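Local structure of predicted phosphatase, HAD family (Clostridium acetobutylicum, 3MC1) at residues Asp10-Leu15 / Thr109-Val114; Asp17-Ile22 / Ser42-Val47; Ile165-Tyr170 / Tyr187-Tyr192; Pro181-Thr186 / Ala200-Asn205. The protein is predicted to be a phosphatase of the haloacid dehalogenase (HAD) superfamily and holds a sodium ion in its presumed active site. One frame throughout, in Å; residues are numbered along the deposited sequence.

Contacts 1 and 3 are the two halves of the sodium site: D10 and D12 come from contact 1 and D167 from contact 3, and the centres of these contacts lie about 12 Å apart. Contact 2, centred about 12 Å from contact 1, adjoins the same loop, since S18 OG is 2.6 Å from D12 OD1. F189 ties contact 3 to contact 2, its CD2 lying 3.4 Å from V47 CG1. Contact 4 stands farther from the metal. Its centre is about 8 Å from that of contact 3, and the two join through neighbouring strands, where V185 N is 2.9 Å from G166 O.

Contact 1 of 4, residues Asp10-Leu15 / Thr109-Val114. With NA (sodium ion), chain C.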
loop_
_atom_site.group_PDB
_atom_site.type_symbol
_atom_site.label_atom_id
_atom_site.label_comp_id
_atom_site.label_asym_id
_atom_site.label_seq_id
_atom_site.Cartn_x
_atom_site.Cartn_y
_atom_site.Cartn_z
ATOM N N ASP A 10 -1.179 4.385 1.567
ATOM C CA ASP A 10 -0.915 2.961 1.407
ATOM C C ASP A 10 0.601 2.935 1.604
ATOM O O ASP A 10 1.228 3.999 1.692
ATOM C CB ASP A 10 -1.281 2.461 0.013
ATOM C CG ASP A 10 -1.033 0.967 -0.142
ATOM O OD1 ASP A 10 -1.271 0.218 0.837
ATOM O OD2 ASP A 10 -0.600 0.543 -1.234
ATOM N N LEU A 11 1.202 1.750 1.684
ATOM C CA LEU A 11 2.642 1.651 1.903
ATOM C C LEU A 11 3.448 1.414 0.625
ATOM O O LEU A 11 4.137 2.312 0.147
ATOM C CB LEU A 11 2.934 0.538 2.928
ATOM C CG LEU A 11 4.388 0.236 3.318
ATOM C CD1 LEU A 11 5.186 1.507 3.615
ATOM C CD2 LEU A 11 4.378 -0.656 4.557
ATOM N N ASP A 12 3.368 0.198 0.088
ATOM C CA ASP A 12 4.079 -0.167 -1.135
ATOM C C ASP A 12 3.594 0.664 -2.321
ATOM O O ASP A 12 2.400 0.751 -2.568
ATOM C CB ASP A 12 3.867 -1.657 -1.459
ATOM C CG ASP A 12 4.381 -2.581 -0.365
ATOM O OD1 ASP A 12 5.522 -2.378 0.111
ATOM O OD2 ASP A 12 3.644 -3.515 0.016
ATOM N N GLY A 13 4.526 1.263 -3.056
ATOM C CA GLY A 13 4.153 2.054 -4.218
ATOM C C GLY A 13 3.701 3.481 -3.939
ATOM O O GLY A 13 3.414 4.240 -4.868
ATOM N N THR A 14 3.618 3.848 -2.667
ATOM C CA THR A 14 3.204 5.194 -2.295
ATOM C C THR A 14 4.273 5.814 -1.410
ATOM O O THR A 14 4.737 6.932 -1.662
ATOM C CB THR A 14 1.862 5.181 -1.540
ATOM O OG1 THR A 14 0.827 4.727 -2.418
ATOM C CG2 THR A 14 1.517 6.579 -1.051
ATOM N N LEU A 15 4.668 5.088 -0.368
ATOM C CA LEU A 15 5.699 5.584 0.531
ATOM C C LEU A 15 7.049 4.953 0.200
ATOM O O LEU A 15 8.092 5.615 0.257
ATOM C CB LEU A 15 5.325 5.288 1.985
ATOM C CG LEU A 15 4.073 5.975 2.538
ATOM C CD1 LEU A 15 3.798 5.488 3.953
ATOM C CD2 LEU A 15 4.269 7.494 2.513
ATOM N N THR A 109 -2.902 -0.144 4.841
ATOM C CA THR A 109 -2.372 -1.012 3.799
ATOM C C THR A 109 -2.827 -2.469 3.865
ATOM O O THR A 109 -3.194 -2.967 4.929
ATOM C CB THR A 109 -0.819 -0.977 3.851
ATOM O OG1 THR A 109 -0.274 -1.850 2.859
ATOM C CG2 THR A 109 -0.316 -1.412 5.230
ATOM N N SER A 110 -2.815 -3.145 2.715
ATOM C CA SER A 110 -3.172 -4.562 2.671
ATOM C C SER A 110 -1.941 -5.362 3.116
ATOM O O SER A 110 -2.023 -6.567 3.366
ATOM C CB SER A 110 -3.583 -4.999 1.253
ATOM O OG SER A 110 -4.878 -4.533 0.905
ATOM N N LYS A 111 -0.790 -4.704 3.202
ATOM C CA LYS A 111 0.403 -5.409 3.640
ATOM C C LYS A 111 0.226 -5.765 5.120
ATOM O O LYS A 111 -0.373 -5.005 5.875
ATOM C CB LYS A 111 1.635 -4.520 3.453
ATOM C CG LYS A 111 2.948 -5.216 3.776
ATOM C CD LYS A 111 4.103 -4.254 3.671
ATOM C CE LYS A 111 5.297 -4.908 2.992
ATOM N NZ LYS A 111 4.959 -5.302 1.596
ATOM N N PRO A 112 0.729 -6.937 5.551
ATOM C CA PRO A 112 0.565 -7.276 6.969
ATOM C C PRO A 112 1.115 -6.171 7.876
ATOM O O PRO A 112 2.173 -5.612 7.599
ATOM C CB PRO A 112 1.352 -8.574 7.102
ATOM C CG PRO A 112 1.147 -9.222 5.770
ATOM C CD PRO A 112 1.347 -8.057 4.814
ATOM N N THR A 113 0.394 -5.871 8.955
ATOM C CA THR A 113 0.801 -4.844 9.914
ATOM C C THR A 113 2.187 -5.106 10.506
ATOM O O THR A 113 2.978 -4.183 10.697
ATOM C CB THR A 113 -0.183 -4.763 11.103
ATOM O OG1 THR A 113 -1.525 -4.680 10.615
ATOM C CG2 THR A 113 0.111 -3.546 11.955
ATOM N N VAL A 114 2.479 -6.365 10.801
ATOM C CA VAL A 114 3.762 -6.709 11.397
ATOM C C VAL A 114 4.931 -6.322 10.502
ATOM O O VAL A 114 5.932 -5.789 10.984
ATOM C CB VAL A 114 3.824 -8.220 11.745
ATOM C CG1 VAL A 114 3.558 -9.056 10.512
ATOM C CG2 VAL A 114 5.181 -8.552 12.356
HETATM NA NA NA C . 0.256 0.435 -3.161
HETATM O O HOH W 1 -2.105 -2.075 0.010
HETATM O O HOH W 2 1.131 -1.436 0.485
HETATM O O HOH W 3 1.416 -0.654 -4.923
HETATM O O HOH W 4 -1.771 -0.376 -3.512
#
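The metal-binding loop that follows the first strand of the HAD fold, with a sequence matching DxDx(T/V), meets the end of strand 104-109 through D10, L11 and D12 on one side and T109 and K111 on the other. The direct charged link is a salt bridge in which K111 NZ donates to D12 OD2 over 2.7 Å, taking the syn lone pair. The two side chains cross at about a right angle, and the lysine chain is bent at its far end (chi3 -138°, chi4 62°). On the way there, K111 CD rests 3.7 Å from L11 CD2. D12 has further partners, because its OD1 is hydrogen-bonded to S18 OG and its OD2 to a bound glycerol.

T109 OG1 accepts from K111 N at 2.9 Å, an ST turn that fixes the hydroxyl where the chain turns its corner. Water 2 joins the segments by accepting from D12 N at 2.8 Å while lying 2.8 Å from T109 OG1. Water 1 forms a second bridge, donating to D10 OD1 and accepting from S110 N. D10 thus divides its carboxylate: OD1 faces T109, while OD2 binds sodium at 2.1 Å. D12 O is a second ligand, at 2.2 Å.

The two segments continue adjacent parallel strands, flanked by backbone bonds from D10 to I165 and from T109 to V133. S116 of helix 113-122 touches L11, T109 and K111, while I22 of helix 19-31 touches D12 and K111.

Contact 2 of 4, residues Asp17-Ile22 / Ser42-Val47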
loop_
_atom_site.group_PDB
_atom_site.type_symbol
_atom_site.label_atom_id
_atom_site.label_comp_id
_atom_site.label_asym_id
_atom_site.label_seq_id
_atom_site.Cartn_x
_atom_site.Cartn_y
_atom_site.Cartn_z
ATOM N N ASP A 17 9.405 2.276 -2.507
ATOM C CA ASP A 17 9.592 1.597 -3.790
ATOM C C ASP A 17 10.075 0.220 -3.344
ATOM O O ASP A 17 11.280 -0.012 -3.198
ATOM C CB ASP A 17 10.685 2.289 -4.610
ATOM C CG ASP A 17 10.884 1.655 -5.973
ATOM O OD1 ASP A 17 10.240 0.617 -6.263
ATOM O OD2 ASP A 17 11.689 2.201 -6.755
ATOM N N SER A 18 9.131 -0.683 -3.112
ATOM C CA SER A 18 9.441 -2.021 -2.614
ATOM C C SER A 18 9.438 -3.161 -3.622
ATOM O O SER A 18 9.518 -4.328 -3.236
ATOM C CB SER A 18 8.461 -2.358 -1.493
ATOM O OG SER A 18 7.159 -1.889 -1.814
ATOM N N ALA A 19 9.353 -2.827 -4.902
ATOM C CA ALA A 19 9.294 -3.826 -5.960
ATOM C C ALA A 19 10.358 -4.927 -5.913
ATOM O O ALA A 19 10.035 -6.104 -6.080
ATOM C CB ALA A 19 9.333 -3.133 -7.310
ATOM N N GLU A 20 11.616 -4.557 -5.694
ATOM C CA GLU A 20 12.685 -5.552 -5.669
ATOM C C GLU A 20 12.415 -6.691 -4.694
ATOM O O GLU A 20 12.396 -7.859 -5.087
ATOM C CB GLU A 20 14.035 -4.911 -5.328
ATOM C CG GLU A 20 15.079 -5.947 -4.902
ATOM C CD GLU A 20 16.450 -5.363 -4.663
ATOM O OE1 GLU A 20 16.536 -4.218 -4.169
ATOM O OE2 GLU A 20 17.445 -6.065 -4.957
ATOM N N GLY A 21 12.217 -6.348 -3.425
ATOM C CA GLY A 21 11.958 -7.365 -2.416
ATOM C C GLY A 21 10.674 -8.152 -2.625
ATOM O O GLY A 21 10.636 -9.360 -2.389
ATOM N N ILE A 22 9.611 -7.472 -3.050
ATOM C CA ILE A 22 8.330 -8.131 -3.268
ATOM C C ILE A 22 8.356 -9.053 -4.489
ATOM O O ILE A 22 7.902 -10.187 -4.410
ATOM C CB ILE A 22 7.189 -7.087 -3.418
ATOM C CG1 ILE A 22 7.034 -6.312 -2.104
ATOM C CG2 ILE A 22 5.872 -7.770 -3.777
ATOM C CD1 ILE A 22 6.035 -5.153 -2.171
ATOM N N SER A 42 7.840 -8.472 -14.462
ATOM C CA SER A 42 6.539 -9.010 -14.834
ATOM C C SER A 42 5.692 -9.336 -13.603
ATOM O O SER A 42 4.518 -9.697 -13.718
ATOM C CB SER A 42 6.710 -10.259 -15.703
ATOM O OG SER A 42 7.294 -11.321 -14.977
ATOM N N LEU A 43 6.288 -9.208 -12.422
ATOM C CA LEU A 43 5.578 -9.485 -11.183
ATOM C C LEU A 43 5.241 -8.191 -10.433
ATOM O O LEU A 43 4.819 -8.229 -9.281
ATOM C CB LEU A 43 6.415 -10.407 -10.285
ATOM C CG LEU A 43 6.757 -11.782 -10.867
ATOM C CD1 LEU A 43 7.613 -12.571 -9.884
ATOM C CD2 LEU A 43 5.473 -12.527 -11.187
ATOM N N ASN A 44 5.425 -7.051 -11.091
ATOM C CA ASN A 44 5.128 -5.763 -10.466
ATOM C C ASN A 44 3.674 -5.650 -10.033
ATOM O O ASN A 44 3.376 -5.000 -9.033
ATOM C CB ASN A 44 5.458 -4.606 -11.418
ATOM C CG ASN A 44 6.946 -4.315 -11.491
ATOM O OD1 ASN A 44 7.755 -5.022 -10.891
ATOM N ND2 ASN A 44 7.314 -3.275 -12.231
ATOM N N LYS A 45 2.778 -6.286 -10.784
ATOM C CA LYS A 45 1.349 -6.235 -10.483
ATOM C C LYS A 45 1.018 -6.819 -9.113
ATOM O O LYS A 45 -0.086 -6.617 -8.600
ATOM C CB LYS A 45 0.538 -6.978 -11.554
ATOM C CG LYS A 45 0.696 -8.485 -11.514
ATOM C CD LYS A 45 1.863 -8.956 -12.359
ATOM C CE LYS A 45 1.431 -9.165 -13.802
ATOM N NZ LYS A 45 0.433 -10.271 -13.918
ATOM N N PHE A 46 1.967 -7.556 -8.537
ATOM C CA PHE A 46 1.794 -8.155 -7.213
ATOM C C PHE A 46 2.033 -7.102 -6.129
ATOM O O PHE A 46 1.783 -7.342 -4.943
ATOM C CB PHE A 46 2.796 -9.302 -7.016
ATOM C CG PHE A 46 2.262 -10.669 -7.380
ATOM C CD1 PHE A 46 1.708 -11.496 -6.407
ATOM C CD2 PHE A 46 2.346 -11.140 -8.688
ATOM C CE1 PHE A 46 1.246 -12.781 -6.732
ATOM C CE2 PHE A 46 1.888 -12.420 -9.021
ATOM C CZ PHE A 46 1.340 -13.239 -8.042
ATOM N N VAL A 47 2.518 -5.932 -6.530
ATOM C CA VAL A 47 2.806 -4.878 -5.555
ATOM C C VAL A 47 1.591 -4.006 -5.296
ATOM O O VAL A 47 1.184 -3.221 -6.156
ATOM C CB VAL A 47 3.979 -3.984 -6.012
ATOM C CG1 VAL A 47 4.224 -2.873 -4.982
ATOM C CG2 VAL A 47 5.235 -4.828 -6.193
#
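The first turn of helix 19-31 faces the 3-10 turn 42-46 without any hydrogen bond between them, the closest pair of CA atoms, A19 and N44, being 6.4 Å apart. Both pieces lie in the mainly helical region between strands 6-9 and 104-109, the place where C1-type HAD enzymes insert their cap, so the contact probably belongs to the junction of cap and core. The turn is closed by V47 N donating to N44 O over 2.8 Å, and V47, just after it, has its side chain directed at the helix.

V47 carries the packing with its two methyls. With CG1 anti to the backbone N (chi1 179°) and CG2 anti to the carbonyl carbon, they are splayed so that each meets a different branch of I22. A19 presents its backbone to the valine, with its CA 4.2 Å from V47 CG2, and its CB lies 4.3 Å from N44 OD1. S18 grazes CG1, while its hydroxyl is bonded to D12.

The F46 ring turns from the helix and packs on helix 51-59, meeting F55 edge-to-face. F189 touches both A19 and V47, and Y73 and F77 of helix 63-81 reach I22. Both branches of that isoleucine meet the valine: the I22 CG2 and V47 CG2 methyls are 3.9 Å apart, and I22 CD1 lies 4.0 Å from V47 CG1.

Contact 3 of 4, residues Ile165-Tyr170 / Tyr187-Tyr192; sequences IGDREY and YGFGSY. With NA (sodium ion), chain C.
The D167 carboxylate and the F189 ring lie side by side and point the same way, their planes 75° apart, with OD2 of the aspartate at the ring's edge, near its plane and 3.7 Å from F189 CD2. The R168 guanidinium is flanked on both faces. F189 O lies over one, and Y170 CE2 over the opposite one, offset toward the rim. The approach of the arginine chain is tighter than that of its head, R168 CD standing 3.3 Å from F189 O. The chain is bent at chi2 and chi3; NE forms a salt bridge with E194, and NH1 a weak hydrogen bond with V47 O.

The polar centre is D167 OD2, which accepts from F189 N over 2.9 Å with an N-H...O angle of 164°. OD2 accepts through its anti lone pair, away from OD1. Water 3, itself a sodium ligand, donates to the same OD2 at 2.7 Å. Beside this, G190 packs its backbone close to the strand end, with a CA-H...O contact of 3.0 Å from G190 CA to D167 O. The backbone there lies so close to D167 O that no CB would fit on that side.

G166, D167 and D171 fit the GDxxxD pattern of HAD motif IV, and D171 accepts from R168 N. D167 OD1 binds sodium at 2.3 Å, alongside D10 OD2 and D12 O; in many relatives magnesium occupies this site. One oxygen therefore serves the metal directly, while F189 N and water 3 hold the other, making F189 a second-shell residue that probably fixes the carboxylate's rotation.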
loop_
_atom_site.group_PDB
_atom_site.type_symbol
_atom_site.label_atom_id
_atom_site.label_comp_id
_atom_site.label_asym_id
_atom_site.label_seq_id
_atom_site.Cartn_x
_atom_site.Cartn_y
_atom_site.Cartn_z
ATOM N N ILE A 165 -4.530 8.170 0.080
ATOM C CA ILE A 165 -3.499 8.316 -0.944
ATOM C C ILE A 165 -2.999 6.918 -1.330
ATOM O O ILE A 165 -2.580 6.146 -0.458
ATOM C CB ILE A 165 -2.285 9.150 -0.436
ATOM C CG1 ILE A 165 -2.645 10.644 -0.284
ATOM C CG2 ILE A 165 -1.165 9.090 -1.471
ATOM C CD1 ILE A 165 -3.900 10.924 0.448
ATOM N N GLY A 166 -3.040 6.602 -2.626
ATOM C CA GLY A 166 -2.596 5.295 -3.092
ATOM C C GLY A 166 -2.155 5.341 -4.550
ATOM O O GLY A 166 -2.383 6.348 -5.228
ATOM N N ASP A 167 -1.544 4.257 -5.034
ATOM C CA ASP A 167 -1.051 4.188 -6.409
ATOM C C ASP A 167 -1.826 3.237 -7.322
ATOM O O ASP A 167 -1.633 3.251 -8.542
ATOM C CB ASP A 167 0.439 3.789 -6.411
ATOM C CG ASP A 167 0.691 2.419 -5.782
ATOM O OD1 ASP A 167 0.203 2.169 -4.651
ATOM O OD2 ASP A 167 1.389 1.588 -6.420
ATOM N N ARG A 168 -2.718 2.432 -6.742
ATOM C CA ARG A 168 -3.478 1.456 -7.519
ATOM C C ARG A 168 -4.994 1.666 -7.458
ATOM O O ARG A 168 -5.511 2.363 -6.584
ATOM C CB ARG A 168 -3.151 0.038 -7.030
ATOM C CG ARG A 168 -1.660 -0.321 -6.998
ATOM C CD ARG A 168 -1.053 -0.373 -8.389
ATOM N NE ARG A 168 -1.692 -1.377 -9.240
ATOM C CZ ARG A 168 -1.481 -2.688 -9.155
ATOM N NH1 ARG A 168 -0.635 -3.176 -8.255
ATOM N NH2 ARG A 168 -2.130 -3.515 -9.965
ATOM N N GLU A 169 -5.701 1.040 -8.390
ATOM C CA GLU A 169 -7.155 1.141 -8.446
ATOM C C GLU A 169 -7.767 0.601 -7.156
ATOM O O GLU A 169 -8.837 1.034 -6.747
ATOM C CB GLU A 169 -7.688 0.339 -9.631
ATOM C CG GLU A 169 -7.443 -1.156 -9.507
ATOM C CD GLU A 169 -8.055 -1.939 -10.652
ATOM O OE1 GLU A 169 -9.255 -1.728 -10.939
ATOM O OE2 GLU A 169 -7.338 -2.766 -11.258
ATOM N N TYR A 170 -7.076 -0.344 -6.523
ATOM C CA TYR A 170 -7.546 -0.943 -5.279
ATOM C C TYR A 170 -7.668 0.111 -4.184
ATOM O O TYR A 170 -8.561 0.043 -3.327
ATOM C CB TYR A 170 -6.579 -2.039 -4.844
ATOM C CG TYR A 170 -6.373 -3.086 -5.912
ATOM C CD1 TYR A 170 -7.401 -3.961 -6.261
ATOM C CD2 TYR A 170 -5.166 -3.174 -6.611
ATOM C CE1 TYR A 170 -7.239 -4.898 -7.279
ATOM C CE2 TYR A 170 -4.991 -4.109 -7.637
ATOM C CZ TYR A 170 -6.034 -4.968 -7.966
ATOM O OH TYR A 170 -5.881 -5.890 -8.979
ATOM N N TYR A 187 3.624 7.666 -9.664
ATOM C CA TYR A 187 5.041 7.339 -9.548
ATOM C C TYR A 187 5.198 5.946 -8.948
ATOM O O TYR A 187 6.311 5.456 -8.763
ATOM C CB TYR A 187 5.780 8.393 -8.699
ATOM C CG TYR A 187 5.288 8.551 -7.274
ATOM C CD1 TYR A 187 5.620 7.618 -6.282
ATOM C CD2 TYR A 187 4.484 9.635 -6.915
ATOM C CE1 TYR A 187 5.159 7.771 -4.967
ATOM C CE2 TYR A 187 4.021 9.795 -5.611
ATOM C CZ TYR A 187 4.356 8.866 -4.643
ATOM O OH TYR A 187 3.856 9.028 -3.374
ATOM N N GLY A 188 4.073 5.300 -8.664
ATOM C CA GLY A 188 4.113 3.973 -8.077
ATOM C C GLY A 188 3.927 2.854 -9.084
ATOM O O GLY A 188 4.518 2.868 -10.155
ATOM N N PHE A 189 3.079 1.892 -8.754
ATOM C CA PHE A 189 2.869 0.765 -9.646
ATOM C C PHE A 189 1.531 0.769 -10.373
ATOM O O PHE A 189 1.114 -0.239 -10.938
ATOM C CB PHE A 189 3.086 -0.518 -8.850
ATOM C CG PHE A 189 4.448 -0.588 -8.226
ATOM C CD1 PHE A 189 5.543 -1.029 -8.964
ATOM C CD2 PHE A 189 4.661 -0.107 -6.936
ATOM C CE1 PHE A 189 6.832 -0.981 -8.427
ATOM C CE2 PHE A 189 5.942 -0.055 -6.389
ATOM C CZ PHE A 189 7.029 -0.490 -7.136
ATOM N N GLY A 190 0.869 1.921 -10.361
ATOM C CA GLY A 190 -0.401 2.066 -11.048
ATOM C C GLY A 190 -0.224 3.130 -12.119
ATOM O O GLY A 190 0.660 3.978 -12.003
ATOM N N SER A 191 -1.049 3.098 -13.160
ATOM C CA SER A 191 -0.928 4.088 -14.226
ATOM C C SER A 191 -2.011 5.145 -14.120
ATOM O O SER A 191 -3.017 4.949 -13.435
ATOM C CB SER A 191 -1.017 3.406 -15.593
ATOM O OG SER A 191 -2.312 2.888 -15.831
ATOM N N TYR A 192 -1.802 6.274 -14.787
ATOM C CA TYR A 192 -2.797 7.338 -14.786
ATOM C C TYR A 192 -4.145 6.758 -15.221
ATOM O O TYR A 192 -5.174 6.979 -14.577
ATOM C CB TYR A 192 -2.404 8.435 -15.771
ATOM C CG TYR A 192 -3.507 9.434 -15.998
ATOM C CD1 TYR A 192 -3.700 10.500 -15.124
ATOM C CD2 TYR A 192 -4.394 9.287 -17.064
ATOM C CE1 TYR A 192 -4.751 11.396 -15.307
ATOM C CE2 TYR A 192 -5.447 10.173 -17.253
ATOM C CZ TYR A 192 -5.618 11.223 -16.373
ATOM O OH TYR A 192 -6.658 12.099 -16.565
HETATM NA NA NA C . 0.256 0.435 -3.161
HETATM O O HOH W 3 1.416 -0.654 -4.923
HETATM O O HOH W 4 -1.771 -0.376 -3.512
#

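Contact 4 of 4, residues Pro181-Thr186 / Ala200-Asn205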
loop_
_atom_site.group_PDB
_atom_site.type_symbol
_atom_site.label_atom_id
_atom_site.label_comp_id
_atom_site.label_asym_id
_atom_site.label_seq_id
_atom_site.Cartn_x
_atom_site.Cartn_y
_atom_site.Cartn_z
ATOM N N PRO A 181 -12.390 10.705 -0.244
ATOM C CA PRO A 181 -11.874 11.143 -1.540
ATOM C C PRO A 181 -10.503 10.487 -1.622
ATOM O O PRO A 181 -9.910 10.143 -0.588
ATOM C CB PRO A 181 -11.787 12.657 -1.387
ATOM C CG PRO A 181 -11.530 12.831 0.072
ATOM C CD PRO A 181 -12.456 11.821 0.712
ATOM N N SER A 182 -10.010 10.295 -2.837
ATOM C CA SER A 182 -8.716 9.671 -3.014
ATOM C C SER A 182 -7.824 10.437 -3.976
ATOM O O SER A 182 -8.299 11.049 -4.931
ATOM C CB SER A 182 -8.892 8.240 -3.524
ATOM O OG SER A 182 -9.635 8.212 -4.731
ATOM N N ILE A 183 -6.532 10.424 -3.681
ATOM C CA ILE A 183 -5.539 11.033 -4.542
ATOM C C ILE A 183 -4.695 9.850 -5.011
ATOM O O ILE A 183 -4.082 9.152 -4.196
ATOM C CB ILE A 183 -4.600 11.994 -3.803
ATOM C CG1 ILE A 183 -5.378 13.152 -3.174
ATOM C CG2 ILE A 183 -3.569 12.546 -4.804
ATOM C CD1 ILE A 183 -4.478 14.150 -2.439
ATOM N N GLY A 184 -4.691 9.607 -6.314
ATOM C CA GLY A 184 -3.900 8.519 -6.844
ATOM C C GLY A 184 -2.569 9.080 -7.306
ATOM O O GLY A 184 -2.516 10.197 -7.826
ATOM N N VAL A 185 -1.488 8.334 -7.091
ATOM C CA VAL A 185 -0.172 8.791 -7.530
ATOM C C VAL A 185 0.298 7.849 -8.629
ATOM O O VAL A 185 0.055 6.645 -8.560
ATOM C CB VAL A 185 0.845 8.806 -6.363
ATOM C CG1 VAL A 185 0.271 9.628 -5.202
ATOM C CG2 VAL A 185 1.170 7.387 -5.920
ATOM N N THR A 186 0.962 8.398 -9.645
ATOM C CA THR A 186 1.439 7.592 -10.763
ATOM C C THR A 186 2.920 7.238 -10.710
ATOM O O THR A 186 3.422 6.585 -11.620
ATOM C CB THR A 186 1.158 8.282 -12.125
ATOM O OG1 THR A 186 1.731 9.594 -12.121
ATOM C CG2 THR A 186 -0.354 8.380 -12.383
ATOM N N ALA A 200 -10.447 7.537 -9.385
ATOM C CA ALA A 200 -9.604 8.359 -8.520
ATOM C C ALA A 200 -10.144 9.783 -8.517
ATOM O O ALA A 200 -10.433 10.350 -9.561
ATOM C CB ALA A 200 -8.161 8.341 -9.011
ATOM N N ASN A 201 -10.296 10.357 -7.333
ATOM C CA ASN A 201 -10.817 11.710 -7.213
ATOM C C ASN A 201 -9.759 12.769 -7.546
ATOM O O ASN A 201 -10.084 13.906 -7.889
ATOM C CB ASN A 201 -11.393 11.900 -5.799
ATOM C CG ASN A 201 -12.578 10.980 -5.517
ATOM O OD1 ASN A 201 -13.674 11.187 -6.043
ATOM N ND2 ASN A 201 -12.363 9.959 -4.691
ATOM N N TYR A 202 -8.489 12.389 -7.454
ATOM C CA TYR A 202 -7.380 13.295 -7.753
ATOM C C TYR A 202 -6.213 12.426 -8.224
ATOM O O TYR A 202 -6.054 11.309 -7.733
ATOM C CB TYR A 202 -6.968 14.058 -6.496
ATOM C CG TYR A 202 -8.130 14.599 -5.702
ATOM C CD1 TYR A 202 -8.500 15.935 -5.796
ATOM C CD2 TYR A 202 -8.901 13.761 -4.893
ATOM C CE1 TYR A 202 -9.610 16.415 -5.110
ATOM C CE2 TYR A 202 -10.015 14.246 -4.207
ATOM C CZ TYR A 202 -10.363 15.573 -4.328
ATOM O OH TYR A 202 -11.486 16.065 -3.699
ATOM N N ILE A 203 -5.411 12.921 -9.167
ATOM C CA ILE A 203 -4.270 12.158 -9.687
ATOM C C ILE A 203 -3.016 13.013 -9.867
ATOM O O ILE A 203 -3.045 14.034 -10.559
ATOM C CB ILE A 203 -4.613 11.502 -11.043
ATOM C CG1 ILE A 203 -5.864 10.627 -10.901
ATOM C CG2 ILE A 203 -3.454 10.642 -11.512
ATOM C CD1 ILE A 203 -6.319 9.974 -12.191
ATOM N N VAL A 204 -1.916 12.589 -9.244
ATOM C CA VAL A 204 -0.650 13.315 -9.326
ATOM C C VAL A 204 0.494 12.420 -9.798
ATOM O O VAL A 204 0.464 11.201 -9.609
ATOM C CB VAL A 204 -0.266 13.946 -7.964
ATOM C CG1 VAL A 204 -1.406 14.832 -7.470
ATOM C CG2 VAL A 204 0.073 12.862 -6.952
ATOM N N ASN A 205 1.510 13.027 -10.402
ATOM C CA ASN A 205 2.637 12.259 -10.926
ATOM C C ASN A 205 3.935 12.340 -10.121
ATOM O O ASN A 205 4.936 11.730 -10.499
ATOM C CB ASN A 205 2.903 12.681 -12.368
ATOM C CG ASN A 205 3.098 14.173 -12.500
ATOM O OD1 ASN A 205 4.050 14.739 -11.958
ATOM N ND2 ASN A 205 2.186 14.828 -13.214
#
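I183, Y202, V185 and V204 interlock on one face of two parallel strands, 182-185 and 202-204, whose axes come within 4.4 Å at 26°. I183 CG1 packs against Y202 CB at 3.8 Å, the two side chains crossing obliquely. P181 fills the place at the edge of the tyrosine ring, its CB 3.7 Å from Y202 CE2. Farther along, V204 wedges its methyls between two neighbours: CG1 reaches I183 CG2 at 4.1 Å, and CG2 meets V185 CG1 at 3.7 Å.

G184 adds no side chain on the I203 face. I203 sets its CG2 beside G184 O and 3.9 Å from T186 CG2, crossing the threonine at about a right angle. Backbone bonds hold this register: G184 N to Y202 O, V204 N to G184 O at 2.8 Å, and T186 N to V204 O.

Together the strands form a beta-alpha-beta crossover through helix 192-198, at the edge of the sheet that 202-204 closes within the chain. Helix 207-215 lies on the I183, Y202 and V204 face, while helix 192-198 covers the I203 face, touching I203 and T186, and helix 169-176 touches S182 and A200; strand 162-166 pairs with the far side of 182-185.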